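Local coordinates for protein V-type ATP synthase alpha chain (Nanoarchaeum equitans Kin4-M, PDB 5BN3) that forms the A subunit of a V/A-type ATP synthase, a P-loop protein of the alpha/beta family whose chain here carries bound ADP and magnesium, at residues 114-120 / 131-137; 161-165 / 176-180. The contacts are given in a common frame with arbitrary orientation. Residues are numbered along the deposited sequence.

Interaction 1: residues 114-120 / 131-137; sequences WEFIPKK and IIGTVNE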
ATOM      1  N   TRP A 114      12.972 -10.727 -58.367  1.00 35.97           N
ATOM      2  CA  TRP A 114      11.847 -11.625 -58.126  1.00 39.26           C
ATOM      3  C   TRP A 114      11.211 -12.096 -59.427  1.00 50.96           C
ATOM      4  O   TRP A 114      11.277 -11.402 -60.439  1.00 41.70           O
ATOM      5  CB  TRP A 114      10.790 -10.919 -57.275  1.00 38.13           C
ATOM      6  CG  TRP A 114      11.318 -10.432 -55.966  1.00 43.76           C
ATOM      7  CD1 TRP A 114      11.663  -9.153 -55.640  1.00 44.81           C
ATOM      8  CD2 TRP A 114      11.571 -11.227 -54.805  1.00 38.17           C
ATOM      9  NE1 TRP A 114      12.112  -9.104 -54.342  1.00 42.15           N
ATOM     10  CE2 TRP A 114      12.062 -10.366 -53.806  1.00 40.53           C
ATOM     11  CE3 TRP A 114      11.421 -12.585 -54.511  1.00 42.18           C
ATOM     12  CZ2 TRP A 114      12.408 -10.821 -52.532  1.00 40.36           C
ATOM     13  CZ3 TRP A 114      11.763 -13.034 -53.254  1.00 45.62           C
ATOM     14  CH2 TRP A 114      12.253 -12.157 -52.280  1.00 36.73           C
ATOM     15  N   GLU A 115      10.588 -13.271 -59.399  1.00 37.48           N
ATOM     16  CA  GLU A 115       9.827 -13.744 -60.554  1.00 43.27           C
ATOM     17  C   GLU A 115       8.331 -13.565 -60.314  1.00 52.94           C
ATOM     18  O   GLU A 115       7.742 -14.236 -59.463  1.00 39.57           O
ATOM     19  CB  GLU A 115      10.146 -15.208 -60.874  1.00 41.36           C
ATOM     20  CG  GLU A 115       9.431 -15.724 -62.118  1.00 51.71           C
ATOM     21  CD  GLU A 115      10.010 -17.026 -62.637  1.00 76.55           C
ATOM     22  OE1 GLU A 115      10.661 -17.004 -63.704  1.00 64.99           O
ATOM     23  OE2 GLU A 115       9.806 -18.073 -61.988  1.00 70.68           O
ATOM     24  N   PHE A 116       7.725 -12.653 -61.069  1.00 33.77           N
ATOM     25  CA  PHE A 116       6.308 -12.342 -60.932  1.00 37.52           C
ATOM     26  C   PHE A 116       5.459 -13.079 -61.968  1.00 50.22           C
ATOM     27  O   PHE A 116       5.676 -12.940 -63.174  1.00 46.47           O
ATOM     28  CB  PHE A 116       6.101 -10.829 -61.052  1.00 37.72           C
ATOM     29  CG  PHE A 116       4.662 -10.407 -61.038  1.00 41.21           C
ATOM     30  CD1 PHE A 116       3.914 -10.490 -59.875  1.00 38.43           C
ATOM     31  CD2 PHE A 116       4.062  -9.911 -62.185  1.00 42.00           C
ATOM     32  CE1 PHE A 116       2.590 -10.095 -59.855  1.00 42.67           C
ATOM     33  CE2 PHE A 116       2.736  -9.514 -62.175  1.00 37.82           C
ATOM     34  CZ  PHE A 116       1.999  -9.606 -61.007  1.00 47.00           C
ATOM     35  N   ILE A 117       4.497 -13.865 -61.492  1.00 40.33           N
ATOM     36  CA  ILE A 117       3.572 -14.582 -62.364  1.00 41.74           C
ATOM     37  C   ILE A 117       2.169 -13.989 -62.224  1.00 52.59           C
ATOM     38  O   ILE A 117       1.539 -14.124 -61.173  1.00 43.23           O
ATOM     39  CB  ILE A 117       3.535 -16.087 -62.018  1.00 41.53           C
ATOM     40  CG1 ILE A 117       4.931 -16.707 -62.149  1.00 54.71           C
ATOM     41  CG2 ILE A 117       2.538 -16.817 -62.904  1.00 48.01           C
ATOM     42  CD1 ILE A 117       5.011 -18.151 -61.686  1.00 65.45           C
ATOM     43  N   PRO A 118       1.672 -13.332 -63.287  1.00 45.83           N
ATOM     44  CA  PRO A 118       0.380 -12.635 -63.229  1.00 42.44           C
ATOM     45  C   PRO A 118      -0.802 -13.594 -63.111  1.00 42.54           C
ATOM     46  O   PRO A 118      -0.723 -14.730 -63.578  1.00 44.89           O
ATOM     47  CB  PRO A 118       0.325 -11.889 -64.568  1.00 54.10           C
ATOM     48  CG  PRO A 118       1.169 -12.700 -65.483  1.00 63.88           C
ATOM     49  CD  PRO A 118       2.284 -13.248 -64.625  1.00 49.50           C
ATOM     50  N   LYS A 119      -1.879 -13.137 -62.481  1.00 50.28           N
ATOM     51  CA  LYS A 119      -3.086 -13.940 -62.355  1.00 57.93           C
ATOM     52  C   LYS A 119      -4.259 -13.214 -62.986  1.00 46.86           C
ATOM     53  O   LYS A 119      -5.393 -13.689 -62.953  1.00 55.80           O
ATOM     54  CB  LYS A 119      -3.376 -14.251 -60.885  1.00 55.73           C
ATOM     55  CG  LYS A 119      -2.415 -15.252 -60.270  1.00 63.38           C
ATOM     56  CD  LYS A 119      -2.360 -16.524 -61.104  1.00 79.64           C
ATOM     57  CE  LYS A 119      -1.505 -17.593 -60.443  1.00 84.99           C
ATOM     58  NZ  LYS A 119      -1.530 -18.869 -61.217  1.00 77.78           N
ATOM     59  N   LYS A 120      -3.969 -12.052 -63.560  1.00 53.03           N
ATOM     60  CA  LYS A 120      -4.973 -11.274 -64.266  1.00 53.64           C
ATOM     61  C   LYS A 120      -4.500 -11.007 -65.688  1.00 64.46           C
ATOM     62  O   LYS A 120      -3.301 -11.063 -65.972  1.00 57.40           O
ATOM     63  CB  LYS A 120      -5.223  -9.950 -63.549  1.00 51.67           C
ATOM     64  CG  LYS A 120      -5.606 -10.077 -62.087  1.00 53.81           C
ATOM     65  CD  LYS A 120      -6.911 -10.832 -61.901  1.00 64.11           C
ATOM     66  CE  LYS A 120      -8.045  -9.894 -61.517  1.00 69.37           C
ATOM     67  NZ  LYS A 120      -9.024 -10.553 -60.603  1.00 77.90           N
ATOM     68  N   ILE A 131      -5.784 -10.138 -55.843  1.00 40.54           N
ATOM     69  CA  ILE A 131      -4.506 -10.763 -56.159  1.00 40.22           C
ATOM     70  C   ILE A 131      -4.196 -10.581 -57.645  1.00 49.45           C
ATOM     71  O   ILE A 131      -4.863 -11.161 -58.502  1.00 47.19           O
ATOM     72  CB  ILE A 131      -4.521 -12.268 -55.817  1.00 40.58           C
ATOM     73  CG1 ILE A 131      -4.793 -12.471 -54.323  1.00 38.31           C
ATOM     74  CG2 ILE A 131      -3.204 -12.917 -56.204  1.00 38.14           C
ATOM     75  CD1 ILE A 131      -4.961 -13.923 -53.924  1.00 44.91           C
ATOM     76  N   ILE A 132      -3.186  -9.769 -57.944  1.00 44.54           N
ATOM     77  CA  ILE A 132      -2.827  -9.467 -59.327  1.00 45.47           C
ATOM     78  C   ILE A 132      -1.822 -10.483 -59.871  1.00 51.52           C
ATOM     79  O   ILE A 132      -1.660 -10.624 -61.086  1.00 45.02           O
ATOM     80  CB  ILE A 132      -2.290  -8.021 -59.466  1.00 56.67           C
ATOM     81  CG1 ILE A 132      -2.319  -7.563 -60.926  1.00 62.64           C
ATOM     82  CG2 ILE A 132      -0.891  -7.894 -58.872  1.00 44.48           C
ATOM     83  CD1 ILE A 132      -2.002  -6.101 -61.107  1.00 57.53           C
ATOM     84  N   GLY A 133      -1.161 -11.198 -58.963  1.00 40.03           N
ATOM     85  CA  GLY A 133      -0.196 -12.217 -59.340  1.00 39.31           C
ATOM     86  C   GLY A 133       0.518 -12.812 -58.140  1.00 47.46           C
ATOM     87  O   GLY A 133       0.213 -12.466 -56.999  1.00 39.59           O
ATOM     88  N   THR A 134       1.471 -13.709 -58.391  1.00 40.32           N
ATOM     89  CA  THR A 134       2.220 -14.346 -57.309  1.00 42.43           C
ATOM     90  C   THR A 134       3.731 -14.250 -57.501  1.00 44.05           C
ATOM     91  O   THR A 134       4.223 -14.149 -58.627  1.00 36.78           O
ATOM     92  CB  THR A 134       1.832 -15.832 -57.126  1.00 39.74           C
ATOM     93  OG1 THR A 134       2.064 -16.546 -58.346  1.00 50.04           O
ATOM     94  CG2 THR A 134       0.370 -15.966 -56.734  1.00 44.76           C
ATOM     95  N   VAL A 135       4.458 -14.281 -56.388  1.00 32.71           N
ATOM     96  CA  VAL A 135       5.916 -14.315 -56.403  1.00 30.37           C
ATOM     97  C   VAL A 135       6.401 -15.443 -55.499  1.00 42.81           C
ATOM     98  O   VAL A 135       6.000 -15.527 -54.338  1.00 39.74           O
ATOM     99  CB  VAL A 135       6.510 -12.983 -55.903  1.00 35.16           C
ATOM    100  CG1 VAL A 135       8.007 -13.114 -55.685  1.00 38.80           C
ATOM    101  CG2 VAL A 135       6.223 -11.867 -56.886  1.00 36.32           C
ATOM    102  N   ASN A 136       7.250 -16.321 -56.023  1.00 36.39           N
ATOM    103  CA  ASN A 136       7.860 -17.337 -55.174  1.00 40.94           C
ATOM    104  C   ASN A 136       8.940 -16.721 -54.295  1.00 40.03           C
ATOM    105  O   ASN A 136       9.971 -16.265 -54.790  1.00 40.77           O
ATOM    106  CB  ASN A 136       8.442 -18.487 -55.998  1.00 48.99           C
ATOM    107  CG  ASN A 136       9.129 -19.533 -55.134  1.00 60.74           C
ATOM    108  OD1 ASN A 136       8.479 -20.412 -54.567  1.00 63.18           O
ATOM    109  ND2 ASN A 136      10.451 -19.440 -55.030  1.00 72.12           N
ATOM    110  N   GLU A 137       8.694 -16.697 -52.989  1.00 42.55           N
ATOM    111  CA  GLU A 137       9.676 -16.184 -52.042  1.00 39.38           C
ATOM    112  C   GLU A 137      10.275 -17.354 -51.264  1.00 51.92           C
ATOM    113  O   GLU A 137       9.816 -17.684 -50.169  1.00 42.54           O
ATOM    114  CB  GLU A 137       9.026 -15.166 -51.097  1.00 39.34           C
ATOM    115  CG  GLU A 137      10.015 -14.339 -50.283  1.00 42.66           C
ATOM    116  CD  GLU A 137       9.358 -13.153 -49.601  1.00 47.16           C
ATOM    117  OE1 GLU A 137       8.125 -12.989 -49.736  1.00 46.78           O
ATOM    118  OE2 GLU A 137      10.072 -12.375 -48.931  1.00 40.61           O
TER
HETATM  119  O   HOH W   1      10.730 -15.177 -57.237  1.00 35.93           O

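Interaction 2: residues 161-165 / 176-180; sequences NFTIE and IKLYH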
ATOM      1  N   ASN A 161      10.902 -11.487 -64.515  1.00 40.75           N
ATOM      2  CA  ASN A 161      11.833 -11.094 -63.467  1.00 36.76           C
ATOM      3  C   ASN A 161      11.885  -9.585 -63.245  1.00 48.66           C
ATOM      4  O   ASN A 161      12.158  -8.819 -64.172  1.00 45.81           O
ATOM      5  CB  ASN A 161      13.223 -11.658 -63.765  1.00 37.17           C
ATOM      6  CG  ASN A 161      13.211 -13.166 -63.931  1.00 54.83           C
ATOM      7  OD1 ASN A 161      13.159 -13.911 -62.951  1.00 48.01           O
ATOM      8  ND2 ASN A 161      13.252 -13.624 -65.177  1.00 37.96           N
ATOM      9  N   PHE A 162      11.612  -9.167 -62.010  1.00 37.93           N
ATOM     10  CA  PHE A 162      11.577  -7.752 -61.653  1.00 36.46           C
ATOM     11  C   PHE A 162      12.190  -7.507 -60.279  1.00 45.63           C
ATOM     12  O   PHE A 162      12.231  -8.407 -59.440  1.00 41.41           O
ATOM     13  CB  PHE A 162      10.132  -7.240 -61.627  1.00 44.06           C
ATOM     14  CG  PHE A 162       9.394  -7.420 -62.919  1.00 53.50           C
ATOM     15  CD1 PHE A 162       8.680  -8.582 -63.167  1.00 40.43           C
ATOM     16  CD2 PHE A 162       9.394  -6.419 -63.879  1.00 50.72           C
ATOM     17  CE1 PHE A 162       7.993  -8.750 -64.352  1.00 51.29           C
ATOM     18  CE2 PHE A 162       8.707  -6.580 -65.067  1.00 64.67           C
ATOM     19  CZ  PHE A 162       8.005  -7.747 -65.304  1.00 47.25           C
ATOM     20  N   THR A 163      12.662  -6.283 -60.052  1.00 38.44           N
ATOM     21  CA  THR A 163      13.047  -5.849 -58.710  1.00 43.45           C
ATOM     22  C   THR A 163      11.871  -5.088 -58.111  1.00 51.11           C
ATOM     23  O   THR A 163      10.895  -4.809 -58.809  1.00 40.60           O
ATOM     24  CB  THR A 163      14.320  -4.977 -58.708  1.00 42.65           C
ATOM     25  OG1 THR A 163      14.053  -3.723 -59.346  1.00 52.21           O
ATOM     26  CG2 THR A 163      15.452  -5.685 -59.432  1.00 43.32           C
ATOM     27  N   ILE A 164      11.969  -4.742 -56.831  1.00 41.43           N
ATOM     28  CA  ILE A 164      10.828  -4.223 -56.074  1.00 47.59           C
ATOM     29  C   ILE A 164      10.275  -2.874 -56.563  1.00 42.16           C
ATOM     30  O   ILE A 164       9.076  -2.612 -56.442  1.00 49.20           O
ATOM     31  CB  ILE A 164      11.153  -4.176 -54.551  1.00 48.34           C
ATOM     32  CG1 ILE A 164      10.077  -4.904 -53.746  1.00 53.89           C
ATOM     33  CG2 ILE A 164      11.322  -2.750 -54.053  1.00 53.76           C
ATOM     34  CD1 ILE A 164      10.032  -6.387 -54.007  1.00 54.65           C
ATOM     35  N   GLU A 165      11.133  -2.034 -57.133  1.00 44.38           N
ATOM     36  CA  GLU A 165      10.718  -0.691 -57.537  1.00 46.99           C
ATOM     37  C   GLU A 165      10.184  -0.628 -58.965  1.00 50.69           C
ATOM     38  O   GLU A 165       9.804   0.441 -59.444  1.00 59.15           O
ATOM     39  CB  GLU A 165      11.870   0.307 -57.363  1.00 57.90           C
ATOM     40  CG  GLU A 165      12.068   0.816 -55.938  1.00 72.08           C
ATOM     41  CD  GLU A 165      11.148   1.974 -55.585  1.00 81.55           C
ATOM     42  OE1 GLU A 165      10.051   2.076 -56.172  1.00 82.69           O
ATOM     43  OE2 GLU A 165      11.528   2.790 -54.718  1.00 88.20           O
ATOM     44  N   ILE A 176       1.573  -0.003 -60.772  1.00 54.70           N
ATOM     45  CA  ILE A 176       1.470  -0.943 -59.661  1.00 54.62           C
ATOM     46  C   ILE A 176       2.831  -1.597 -59.435  1.00 58.65           C
ATOM     47  O   ILE A 176       3.485  -2.019 -60.390  1.00 48.85           O
ATOM     48  CB  ILE A 176       0.414  -2.037 -59.943  1.00 53.52           C
ATOM     49  CG1 ILE A 176      -0.959  -1.407 -60.199  1.00 50.20           C
ATOM     50  CG2 ILE A 176       0.345  -3.043 -58.797  1.00 48.97           C
ATOM     51  CD1 ILE A 176      -1.455  -0.526 -59.071  1.00 57.70           C
ATOM     52  N   LYS A 177       3.266  -1.669 -58.180  1.00 42.66           N
ATOM     53  CA  LYS A 177       4.528  -2.323 -57.848  1.00 43.97           C
ATOM     54  C   LYS A 177       4.295  -3.681 -57.200  1.00 42.89           C
ATOM     55  O   LYS A 177       3.152  -4.101 -57.022  1.00 44.77           O
ATOM     56  CB  LYS A 177       5.371  -1.446 -56.916  1.00 51.81           C
ATOM     57  CG  LYS A 177       6.246  -0.426 -57.623  1.00 61.04           C
ATOM     58  CD  LYS A 177       5.435   0.709 -58.226  1.00 69.06           C
ATOM     59  CE  LYS A 177       6.335   1.682 -58.978  1.00 76.97           C
ATOM     60  NZ  LYS A 177       7.461   2.183 -58.141  1.00 77.23           N
ATOM     61  N   LEU A 178       5.385  -4.362 -56.858  1.00 43.58           N
ATOM     62  CA  LEU A 178       5.312  -5.613 -56.114  1.00 48.81           C
ATOM     63  C   LEU A 178       5.070  -5.326 -54.635  1.00 49.04           C
ATOM     64  O   LEU A 178       4.805  -6.237 -53.849  1.00 40.06           O
ATOM     65  CB  LEU A 178       6.601  -6.421 -56.288  1.00 37.41           C
ATOM     66  CG  LEU A 178       6.814  -7.099 -57.643  1.00 39.60           C
ATOM     67  CD1 LEU A 178       8.196  -7.720 -57.733  1.00 44.63           C
ATOM     68  CD2 LEU A 178       5.755  -8.157 -57.863  1.00 37.67           C
ATOM     69  N   TYR A 179       5.158  -4.049 -54.271  1.00 38.39           N
ATOM     70  CA  TYR A 179       4.961  -3.625 -52.888  1.00 43.16           C
ATOM     71  C   TYR A 179       4.106  -2.367 -52.807  1.00 47.76           C
ATOM     72  O   TYR A 179       3.986  -1.623 -53.782  1.00 44.09           O
ATOM     73  CB  TYR A 179       6.311  -3.347 -52.223  1.00 35.57           C
ATOM     74  CG  TYR A 179       6.881  -1.975 -52.523  1.00 46.56           C
ATOM     75  CD1 TYR A 179       7.573  -1.729 -53.701  1.00 47.63           C
ATOM     76  CD2 TYR A 179       6.742  -0.932 -51.618  1.00 45.86           C
ATOM     77  CE1 TYR A 179       8.099  -0.484 -53.972  1.00 50.76           C
ATOM     78  CE2 TYR A 179       7.262   0.315 -51.882  1.00 60.43           C
ATOM     79  CZ  TYR A 179       7.940   0.533 -53.059  1.00 69.07           C
ATOM     80  OH  TYR A 179       8.463   1.776 -53.322  1.00 62.05           O
ATOM     81  N   HIS A 180       3.521  -2.131 -51.637  1.00 43.87           N
ATOM     82  CA  HIS A 180       2.884  -0.848 -51.352  1.00 41.42           C
ATOM     83  C   HIS A 180       3.128  -0.441 -49.903  1.00 49.02           C
ATOM     84  O   HIS A 180       3.461  -1.279 -49.062  1.00 41.21           O
ATOM     85  CB  HIS A 180       1.385  -0.869 -51.680  1.00 42.66           C
ATOM     86  CG  HIS A 180       0.560  -1.693 -50.738  1.00 48.71           C
ATOM     87  ND1 HIS A 180       0.428  -3.057 -50.863  1.00 48.30           N
ATOM     88  CD2 HIS A 180      -0.199  -1.335 -49.674  1.00 51.73           C
ATOM     89  CE1 HIS A 180      -0.366  -3.510 -49.907  1.00 54.61           C
ATOM     90  NE2 HIS A 180      -0.759  -2.487 -49.173  1.00 41.54           N
TER
HETATM   91  O   HOH W   2       7.781  -4.047 -58.385  1.00 58.57           O

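Interaction 1: residues 114-120 / 131-137
Two antiparallel strands can close tightly when one of them offers a residue without a side chain, and the pair 114-120 and 131-137 illustrates the rule. Gly-133 is the hollow. Its CA lies 3.5 Å from Phe-116 CE1 and 3.2 Å from Ile-117 O, and a CB there would collide with both atoms. The bare backbone lets Pro-118 CA come within 4.0 Å of Gly-133 CA, while the Phe-116 ring swings across the strand, its CZ 4.0 Å from Ile-132 CG2 and its CD1 4.0 Å from Val-135 CG2. At the far end the Trp-114 indole leans over the partner strand, with CE3 3.6 Å from Val-135 CG1 and CZ3 3.7 Å from Glu-137 CG.

The backbone ladder is firm around the glycine: Ile-117 N donates to Thr-134 O (2.9 Å), Thr-134 N to Ile-117 O (2.8 Å) and Lys-119 N to Ile-132 O (2.9 Å). Toward Trp-114 the strands part, and a water bridges Glu-115 N (2.9 Å) and Asn-136 O (2.8 Å).

This pair forms the middle of a four-stranded antiparallel sheet in the barrel-sandwich domain, with strand 140-145 beyond 131-137 and strand 160-162 beyond 114-118; Ile-157 of strand 152-157 packs against Pro-118 and Ile-132.

Interaction 2: residues 161-165 / 176-180
Leu-178 and Ile-164 make the apolar centre where the turn after strand 160-162 meets the link between strands 174-176 and 180-183. Ile-164 CD1 lies 4.1 Å from Leu-178 CB, and Ile-164 CG2 reaches Tyr-179 CD1 at 3.9 Å; Phe-162 adds a looser touch, its CB 4.4 Å from Leu-178 CD1. Both Ile-164 and Leu-178 are buried, and they continue inward onto Trp-114 and Phe-116 of strand 114-118.

Next comes the backbone, which does not pair directly. Ile-164 O and Leu-178 N stand 4.1 Å apart, and a water fills the gap, 2.7 Å from Ile-164 O and accepting from Leu-178 N (2.9 Å). Ile-164 O also meets the edge of the Tyr-179 ring, 3.2 Å from its CD1.

Outermost lies Glu-165. Lys-177 NZ donates to Glu-165 O at 3.2 Å and forms a salt bridge with Glu-165 OE1 at 3.3 Å, while Tyr-179 OH gives OE1 a weak hydrogen bond, also 3.3 Å.

The case shows how a strand end and loop can be joined without strand pairing: apolar packing inside, a water in place of a direct backbone bond, and at the exposed margin one glutamate that offers both its carbonyl and its carboxylate to one lysine.

Followed from the N terminus, the chain passes the N-terminal beta-barrel domain and helix 87-94, makes strand 114-118, turns through the short strand 125-126 and returns as 131-137, where interaction 1 closes its loop. Interaction 2 opens only after strands 140-145 and 152-157 have been laid down, and closes across 169-171 and 174-176. The two loops thus follow in series, neither nesting nor crossing. In space they meet, their centres 10 Å apart: Trp-114 N probably hydrogen-bonds to Phe-162 O (2.7 Å), and Phe-116 CD1 packs 3.6 Å from Leu-178 CD2. Local closures made one after another therefore share a single core, joining the sheet's central strands to the chain leaving the barrel-sandwich's other sheet.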